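Local coordinates for protein plasmodium falciparum gamete antigen 27/25 (Plasmodium falciparum, PDB 1N81) that is needed for sexual development of the malaria parasite, although its molecular function is unknown beyond a probable capacity to dimerise, at residues D49-S52 against I53-V57. Numbering follows the deposited sequence.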
ATOM      1  N   ASP A  49      -0.523   2.323  18.157  1.00 48.67           N
ATOM      2  CA  ASP A  49      -1.471   3.414  18.444  1.00 42.85           C
ATOM      3  C   ASP A  49      -2.364   3.679  17.230  1.00 40.38           C
ATOM      4  O   ASP A  49      -2.085   4.582  16.433  1.00 39.58           O
ATOM      5  CB  ASP A  49      -0.702   4.675  18.769  1.00 38.94           C
ATOM      6  CG  ASP A  49      -1.601   5.804  19.180  1.00 45.93           C
ATOM      7  OD1 ASP A  49      -2.863   5.676  19.119  1.00 39.57           O
ATOM      8  OD2 ASP A  49      -1.007   6.819  19.566  1.00 40.88           O
ATOM      9  N   ARG A  50      -3.434   2.900  17.083  1.00 39.96           N
ATOM     10  CA  ARG A  50      -4.308   3.058  15.914  1.00 44.73           C
ATOM     11  C   ARG A  50      -4.918   4.450  15.779  1.00 46.44           C
ATOM     12  O   ARG A  50      -5.107   4.958  14.671  1.00 51.14           O
ATOM     13  CB  ARG A  50      -5.440   2.023  15.939  1.00 49.71           C
ATOM     14  CG  ARG A  50      -4.980   0.576  15.866  1.00 60.66           C
ATOM     15  CD  ARG A  50      -6.167  -0.371  15.986  1.00 67.46           C
ATOM     16  NE  ARG A  50      -7.081  -0.221  14.860  1.00 71.08           N
ATOM     17  CZ  ARG A  50      -6.810  -0.651  13.635  1.00 69.17           C
ATOM     18  NH1 ARG A  50      -5.650  -1.253  13.403  1.00 69.70           N
ATOM     19  NH2 ARG A  50      -7.691  -0.479  12.651  1.00 60.34           N
ATOM     20  N   VAL A  51      -5.223   5.075  16.905  1.00 49.31           N
ATOM     21  CA  VAL A  51      -5.816   6.402  16.864  1.00 44.33           C
ATOM     22  C   VAL A  51      -4.842   7.355  16.187  1.00 43.55           C
ATOM     23  O   VAL A  51      -5.215   8.040  15.247  1.00 42.86           O
ATOM     24  CB  VAL A  51      -6.207   6.906  18.296  1.00 45.49           C
ATOM     25  CG1 VAL A  51      -6.810   8.301  18.219  1.00 34.64           C
ATOM     26  CG2 VAL A  51      -7.269   5.941  18.923  1.00 40.92           C
ATOM     27  N   SER A  52      -3.593   7.392  16.630  1.00 36.21           N
ATOM     28  CA  SER A  52      -2.660   8.291  15.977  1.00 44.87           C
ATOM     29  C   SER A  52      -2.450   7.938  14.507  1.00 46.70           C
ATOM     30  O   SER A  52      -2.465   8.823  13.647  1.00 44.89           O
ATOM     31  CB  SER A  52      -1.309   8.292  16.683  1.00 39.10           C
ATOM     32  OG  SER A  52      -1.467   8.710  18.021  1.00 62.43           O
ATOM     33  N   ILE A  53      -2.267   6.655  14.213  1.00 38.43           N
ATOM     34  CA  ILE A  53      -2.027   6.267  12.838  1.00 37.09           C
ATOM     35  C   ILE A  53      -3.197   6.733  11.973  1.00 40.34           C
ATOM     36  O   ILE A  53      -2.996   7.278  10.884  1.00 37.99           O
ATOM     37  CB  ILE A  53      -1.848   4.731  12.682  1.00 39.65           C
ATOM     38  CG1 ILE A  53      -0.540   4.267  13.338  1.00 34.54           C
ATOM     39  CG2 ILE A  53      -1.849   4.352  11.164  1.00 29.47           C
ATOM     40  CD1 ILE A  53      -0.518   2.722  13.507  1.00 30.96           C
ATOM     41  N   ARG A  54      -4.420   6.523  12.443  1.00 38.45           N
ATOM     42  CA  ARG A  54      -5.558   6.960  11.644  1.00 38.15           C
ATOM     43  C   ARG A  54      -5.509   8.473  11.461  1.00 40.04           C
ATOM     44  O   ARG A  54      -5.945   8.987  10.439  1.00 44.39           O
ATOM     45  CB  ARG A  54      -6.886   6.568  12.289  1.00 41.56           C
ATOM     46  CG  ARG A  54      -8.047   6.867  11.360  1.00 50.95           C
ATOM     47  CD  ARG A  54      -9.384   6.479  11.915  1.00 54.90           C
ATOM     48  NE  ARG A  54      -9.867   5.172  11.468  1.00 62.88           N
ATOM     49  CZ  ARG A  54      -9.545   4.028  12.055  1.00 57.49           C
ATOM     50  NH1 ARG A  54      -8.730   4.030  13.103  1.00 62.56           N
ATOM     51  NH2 ARG A  54     -10.068   2.889  11.633  1.00 62.65           N
ATOM     52  N   ARG A  55      -4.971   9.186  12.440  1.00 37.98           N
ATOM     53  CA  ARG A  55      -4.873  10.638  12.311  1.00 45.62           C
ATOM     54  C   ARG A  55      -3.895  10.943  11.168  1.00 48.02           C
ATOM     55  O   ARG A  55      -4.096  11.883  10.401  1.00 41.23           O
ATOM     56  CB  ARG A  55      -4.391  11.265  13.631  1.00 55.81           C
ATOM     57  CG  ARG A  55      -4.451  12.796  13.657  1.00 60.80           C
ATOM     58  CD  ARG A  55      -3.894  13.356  14.959  1.00 51.90           C
ATOM     59  NE  ARG A  55      -4.443  12.618  16.086  1.00 54.89           N
ATOM     60  CZ  ARG A  55      -3.731  11.824  16.874  1.00 65.24           C
ATOM     61  NH1 ARG A  55      -2.424  11.668  16.669  1.00 65.73           N
ATOM     62  NH2 ARG A  55      -4.333  11.170  17.852  1.00 67.52           N
ATOM     63  N   TYR A  56      -2.824  10.152  11.045  1.00 40.76           N
ATOM     64  CA  TYR A  56      -1.892  10.386   9.945  1.00 40.24           C
ATOM     65  C   TYR A  56      -2.570  10.086   8.617  1.00 34.11           C
ATOM     66  O   TYR A  56      -2.332  10.770   7.627  1.00 43.67           O
ATOM     67  CB  TYR A  56      -0.605   9.551  10.099  1.00 45.73           C
ATOM     68  CG  TYR A  56       0.412  10.204  11.001  1.00 41.74           C
ATOM     69  CD1 TYR A  56       0.105  10.482  12.330  1.00 43.82           C
ATOM     70  CD2 TYR A  56       1.655  10.585  10.519  1.00 43.99           C
ATOM     71  CE1 TYR A  56       1.010  11.121  13.152  1.00 48.38           C
ATOM     72  CE2 TYR A  56       2.576  11.233  11.341  1.00 45.49           C
ATOM     73  CZ  TYR A  56       2.240  11.489  12.654  1.00 43.63           C
ATOM     74  OH  TYR A  56       3.147  12.087  13.485  1.00 52.36           O
ATOM     75  N   VAL A  57      -3.412   9.068   8.579  1.00 35.79           N
ATOM     76  CA  VAL A  57      -4.114   8.774   7.322  1.00 39.42           C
ATOM     77  C   VAL A  57      -4.962   9.989   6.917  1.00 39.78           C
ATOM     78  O   VAL A  57      -4.887  10.446   5.782  1.00 41.96           O
ATOM     79  CB  VAL A  57      -5.017   7.525   7.466  1.00 39.59           C
ATOM     80  CG1 VAL A  57      -5.925   7.365   6.209  1.00 31.88           C
ATOM     81  CG2 VAL A  57      -4.110   6.256   7.658  1.00 34.75           C
TER
HETATM   82  O   HOH W   1      -3.567  10.299  20.159  1.00 57.25           O
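Arg55 folds back along the first turn of its helix and lays one face of its guanidinium over Ser52 CA and Val51 O. Its CG stands anti to the backbone N (chi1 -172°), and a bend at chi3 (-46°) then returns the planar end toward the start of the helix. From there NH1 reaches Ser52 OG in a long, weak hydrogen bond of 3.4 Å, while NH2 lies 3.8 Å from Val51 CG1, the two side chains running at a slant to each other. A water accepts from Arg55 NH2 at 2.6 Å and gives a weak bond to Ser52 OG, so the serine hydroxyl and the guanidinium are also joined through solvent. That hydroxyl also lies very close to Asp49 OD2, closer than an ordinary hydrogen bond, so the exact geometry there is doubtful. Asp49 is the N-cap of helix 50-63: its OD1 receives Ser52 N at 3.1 Å in an almost straight bond, met from well above the carboxylate plane. Asp49 OD2 and Arg55 NH2 remain 5.7 Å apart, so the opposite charges probably attract only at a distance, with Ser52 OG between them. The backbone continues the cap as a regular helix, Ile53 N donating to Asp49 O at 3.0 Å. On the side facing helix 13-35, Tyr56 brings the edge of its ring to Ser52 O, with CD1 at 3.3 Å, and the same ring meets Tyr29 edge-to-face. Another side carries two arginines with like charges close together, Arg50 NH2 and Arg54 NH2 being 4.2 Å apart. Both extend toward helix 71-89, where Asp75 forms a salt bridge with Arg54 and Gln74 accepts from its NE, which would offset the repulsion. Ile53, buried, sets CG1 against Asp49 O and touches Tyr29 of helix 13-35 and Ile81 of helix 71-89.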